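Local coordinates for protein EmrA (PDB 4TKO) that serves as the periplasmic adaptor of an MFS multidrug efflux pump, probably helping to carry toxic compounds out of the cell, at residues Tyr7-Ala12 against Gly341-Ile346; Lys275-Leu280 against Leu287-Val292. All blocks are in the same frame, centred on the assembly; numbering follows the deposited sequence.

Interaction 1: Tyr7-Ala12 against Gly341-Ile346; sequences YAITNA and GGEVEI
The N-terminal strand 7-10 closes against strand 342-346 as an antiparallel pair in the β-barrel of this adaptor; their axes run at 163°. I9 and E345 share one face, flanked by E343 and by Y7, whose CB bond points toward strand 342-346. E345 CB lies 3.9 Å from Y7 CD1, and its chain crosses the tyrosine at about a right angle, putting E345 OE1 over one ring face, 4.0 Å from Y7 CG and displaced to the rim, with carboxylate and ring planes 49° apart. I9 carries CG1 anti to the backbone N (chi1 -174°) and lies alongside E345, pointing the same way, while E343 crosses it obliquely. I9 CD1 reaches both carboxylates, 3.7 Å from E343 OE2 and 3.8 Å from E345 OE2, an apolar tip touching two probably charged groups. A bound magnesium ion may temper the charge of the E343 side chain, about 4 Å away. On the other face A8, T10, V344 and I346 are buried; T10 and V344 both pack on V260 of strand 256-263. A8 and I346 exchange two backbone hydrogen bonds, as do T10 and V344. Where the pairing ends, T10 OG1 accepts from A12 N at 2.9 Å in an ST turn.

Interaction 2: Lys275-Leu280 against Leu287-Val292; sequences KAYVRL and LFEGVV
E289 leaves its strand on the same face as K275 and Y277, with CG anti to the backbone N (chi1 178°) and the chain extended beyond it. From CB the side chain runs beside that of Y277, pointing the same way: E289 CG lies 3.8 Å from Y277 CE1, E289 CD lies 3.9 Å from the same ring carbon, and E289 OE1 4.0 Å from it. The carboxylate plane is turned 59° from the ring. At the tip, E289 OE2 forms a salt bridge with K275 NZ, whose chain bends at chi2 and crosses obliquely; the two atoms are modelled too close together, so their positions are less sure. Both strands belong to a β-hairpin of the AaeA-like barrel, and E289 pairs with Y277 at a non-hydrogen-bonded position. The hydrogen-bonded pairs are A276 with G290 and V278 with F288; V278 N gives F288 O a bond of 2.9 Å, straight at the hydrogen (177°) though the donor stands above the carbonyl plane, whereas the return bond from F288 N is weak. On the buried face V278 CB meets F288 CB at 3.9 Å. Crossing the phenylalanine at about a right angle, L280 brings CD1 to within 3.7 Å of F288 CE2.

The centres of the two interactions are about 9 Å apart in one antiparallel sheet, where strands 342-347 and 275-280 are neighbours. The backbones meet there: E343 N lies 2.9 Å from R279 O and Y277 N lies 3.0 Å from E345 O, both probable hydrogen bonds. Strand pairings run 7-24, 342-347, 275-280, 288-295, 321-330, 256-263 and back to 7-24, so the six strands close into a barrel. Interaction 2 is a local hairpin; interaction 1 joins near-terminal segments and encloses it along the chain. Between residues 12 and 275 lie the long helices with predicted coiled coils, so both chain ends build the barrel beyond that excursion.

Interaction 1: Tyr7-Ala12 against Gly341-Ile346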
# COMPACT_ATOMS: atom_id res chain seq x y z
N TYR A 7 3.19 68.20 -6.03
CA TYR A 7 2.90 67.02 -5.23
C TYR A 7 1.71 67.15 -4.28
O TYR A 7 1.67 68.04 -3.42
CB TYR A 7 4.13 66.61 -4.41
CG TYR A 7 5.22 66.00 -5.24
CD1 TYR A 7 5.19 64.65 -5.57
CD2 TYR A 7 6.29 66.76 -5.70
CE1 TYR A 7 6.19 64.08 -6.33
CE2 TYR A 7 7.29 66.20 -6.46
CZ TYR A 7 7.23 64.85 -6.77
OH TYR A 7 8.21 64.28 -7.54
N ALA A 8 0.75 66.24 -4.44
CA ALA A 8 -0.28 66.05 -3.43
C ALA A 8 0.36 65.29 -2.28
O ALA A 8 0.91 64.21 -2.49
CB ALA A 8 -1.46 65.30 -3.98
N ILE A 9 0.34 65.89 -1.11
CA ILE A 9 0.90 65.26 0.07
C ILE A 9 -0.25 64.93 1.04
O ILE A 9 -1.18 65.71 1.19
CB ILE A 9 1.92 66.18 0.76
CG1 ILE A 9 2.61 65.46 1.91
CG2 ILE A 9 1.23 67.41 1.31
CD1 ILE A 9 3.83 66.19 2.43
N THR A 10 -0.18 63.77 1.68
CA THR A 10 -1.16 63.40 2.70
C THR A 10 -0.55 62.49 3.75
O THR A 10 0.43 61.80 3.50
CB THR A 10 -2.38 62.71 2.09
OG1 THR A 10 -3.12 62.07 3.13
CG2 THR A 10 -1.96 61.65 1.09
N ASN A 11 -1.14 62.49 4.94
CA ASN A 11 -0.68 61.63 6.03
C ASN A 11 -1.72 60.55 6.37
O ASN A 11 -1.57 59.77 7.32
CB ASN A 11 -0.32 62.47 7.25
CG ASN A 11 -1.49 63.30 7.76
OD1 ASN A 11 -2.47 63.54 7.03
ND2 ASN A 11 -1.40 63.76 9.01
N ALA A 12 -2.76 60.48 5.54
CA ALA A 12 -3.78 59.46 5.68
C ALA A 12 -3.41 58.25 4.84
O ALA A 12 -3.97 58.03 3.74
CB ALA A 12 -5.16 60.02 5.26
N GLY A 341 1.29 53.30 8.90
CA GLY A 341 1.02 54.64 8.39
C GLY A 341 2.30 55.40 8.07
O GLY A 341 3.41 54.87 8.12
N GLY A 342 2.13 56.67 7.73
CA GLY A 342 3.25 57.50 7.32
C GLY A 342 2.77 58.65 6.47
O GLY A 342 1.73 59.22 6.73
N GLU A 343 3.54 58.98 5.44
CA GLU A 343 3.30 60.18 4.65
C GLU A 343 3.46 59.81 3.21
O GLU A 343 4.30 58.97 2.89
CB GLU A 343 4.28 61.27 5.05
CG GLU A 343 3.95 62.65 4.53
CD GLU A 343 4.75 63.72 5.24
OE1 GLU A 343 4.30 64.18 6.32
OE2 GLU A 343 5.84 64.11 4.74
N VAL A 344 2.65 60.41 2.34
CA VAL A 344 2.67 60.05 0.93
C VAL A 344 2.60 61.25 0.03
O VAL A 344 1.83 62.17 0.28
CB VAL A 344 1.53 59.09 0.57
CG1 VAL A 344 1.31 59.04 -0.94
CG2 VAL A 344 1.85 57.72 1.06
N GLU A 345 3.41 61.25 -1.03
CA GLU A 345 3.41 62.34 -2.00
C GLU A 345 3.07 61.80 -3.37
O GLU A 345 3.74 60.89 -3.86
CB GLU A 345 4.77 63.05 -2.02
CG GLU A 345 5.10 63.75 -0.70
CD GLU A 345 6.36 64.60 -0.77
OE1 GLU A 345 6.95 64.68 -1.87
OE2 GLU A 345 6.77 65.19 0.26
N ILE A 346 2.03 62.34 -3.99
CA ILE A 346 1.70 61.90 -5.34
C ILE A 346 1.96 63.00 -6.36
O ILE A 346 1.72 64.18 -6.11
CB ILE A 346 0.24 61.44 -5.46
CG1 ILE A 346 -0.13 60.54 -4.28
CG2 ILE A 346 0.04 60.68 -6.74
CD1 ILE A 346 -1.56 60.02 -4.34

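Interaction 2: Lys275-Leu280 against Leu287-Val292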
# COMPACT_ATOMS: atom_id res chain seq x y z
N LYS A 275 3.44 58.69 -10.57
CA LYS A 275 4.41 58.30 -9.55
C LYS A 275 3.87 58.61 -8.18
O LYS A 275 2.98 59.45 -8.03
CB LYS A 275 5.75 59.02 -9.75
CG LYS A 275 6.76 58.26 -10.60
CD LYS A 275 7.16 56.98 -9.89
CE LYS A 275 8.54 56.51 -10.29
NZ LYS A 275 8.92 55.33 -9.48
N ALA A 276 4.41 57.94 -7.17
CA ALA A 276 4.05 58.23 -5.80
C ALA A 276 5.17 57.77 -4.91
O ALA A 276 5.95 56.89 -5.29
CB ALA A 276 2.75 57.56 -5.43
N TYR A 277 5.23 58.34 -3.71
CA TYR A 277 6.36 58.16 -2.81
C TYR A 277 5.90 58.03 -1.37
O TYR A 277 5.21 58.90 -0.84
CB TYR A 277 7.33 59.34 -2.99
CG TYR A 277 7.83 59.41 -4.42
CD1 TYR A 277 8.84 58.56 -4.86
CD2 TYR A 277 7.27 60.29 -5.34
CE1 TYR A 277 9.29 58.60 -6.16
CE2 TYR A 277 7.72 60.33 -6.66
CZ TYR A 277 8.73 59.48 -7.06
OH TYR A 277 9.19 59.52 -8.35
N VAL A 278 6.30 56.93 -0.74
CA VAL A 278 5.78 56.59 0.58
C VAL A 278 6.86 56.53 1.63
O VAL A 278 7.87 55.86 1.45
CB VAL A 278 5.05 55.23 0.55
CG1 VAL A 278 4.27 55.03 1.84
CG2 VAL A 278 4.13 55.13 -0.65
N ARG A 279 6.63 57.21 2.75
CA ARG A 279 7.54 57.12 3.87
C ARG A 279 6.77 56.67 5.09
O ARG A 279 5.96 57.41 5.65
CB ARG A 279 8.21 58.47 4.14
CG ARG A 279 8.78 59.14 2.90
CD ARG A 279 9.32 60.51 3.21
NE ARG A 279 10.40 60.42 4.18
CZ ARG A 279 11.06 61.46 4.68
NH1 ARG A 279 10.74 62.69 4.29
NH2 ARG A 279 12.03 61.27 5.56
N LEU A 280 7.03 55.44 5.51
CA LEU A 280 6.37 54.86 6.67
C LEU A 280 7.12 55.20 7.95
O LEU A 280 8.35 55.14 8.00
CB LEU A 280 6.26 53.33 6.49
CG LEU A 280 5.60 52.97 5.15
CD1 LEU A 280 5.79 51.52 4.77
CD2 LEU A 280 4.13 53.33 5.19
N LEU A 287 12.54 54.72 1.37
CA LEU A 287 11.54 55.36 0.55
C LEU A 287 10.87 54.36 -0.38
O LEU A 287 11.41 54.00 -1.42
CB LEU A 287 12.16 56.48 -0.28
CG LEU A 287 11.07 57.25 -1.03
CD1 LEU A 287 10.31 58.16 -0.05
CD2 LEU A 287 11.63 58.03 -2.19
N PHE A 288 9.69 53.90 0.00
CA PHE A 288 8.89 53.11 -0.92
C PHE A 288 8.39 53.98 -2.05
O PHE A 288 8.28 55.20 -1.90
CB PHE A 288 7.74 52.44 -0.19
CG PHE A 288 8.19 51.41 0.77
CD1 PHE A 288 8.34 50.09 0.36
CD2 PHE A 288 8.51 51.75 2.07
CE1 PHE A 288 8.77 49.12 1.25
CE2 PHE A 288 8.95 50.78 2.97
CZ PHE A 288 9.08 49.46 2.55
N GLU A 289 8.07 53.36 -3.16
CA GLU A 289 7.87 54.08 -4.40
C GLU A 289 6.82 53.34 -5.22
O GLU A 289 6.80 52.11 -5.25
CB GLU A 289 9.21 54.18 -5.14
CG GLU A 289 9.20 54.86 -6.49
CD GLU A 289 10.62 55.04 -7.03
OE1 GLU A 289 11.53 55.33 -6.22
OE2 GLU A 289 10.82 54.88 -8.26
N GLY A 290 5.94 54.08 -5.88
CA GLY A 290 4.93 53.42 -6.69
C GLY A 290 4.17 54.32 -7.63
O GLY A 290 4.47 55.52 -7.76
N VAL A 291 3.18 53.73 -8.28
CA VAL A 291 2.26 54.46 -9.14
C VAL A 291 0.82 54.33 -8.68
O VAL A 291 0.46 53.37 -7.98
CB VAL A 291 2.30 53.98 -10.60
CG1 VAL A 291 3.48 54.59 -11.33
CG2 VAL A 291 2.31 52.46 -10.64
N VAL A 292 -0.01 55.26 -9.12
CA VAL A 292 -1.42 55.25 -8.81
C VAL A 292 -2.12 54.17 -9.62
O VAL A 292 -2.17 54.25 -10.84
CB VAL A 292 -2.03 56.61 -9.07
CG1 VAL A 292 -3.44 56.66 -8.51
CG2 VAL A 292 -1.15 57.66 -8.41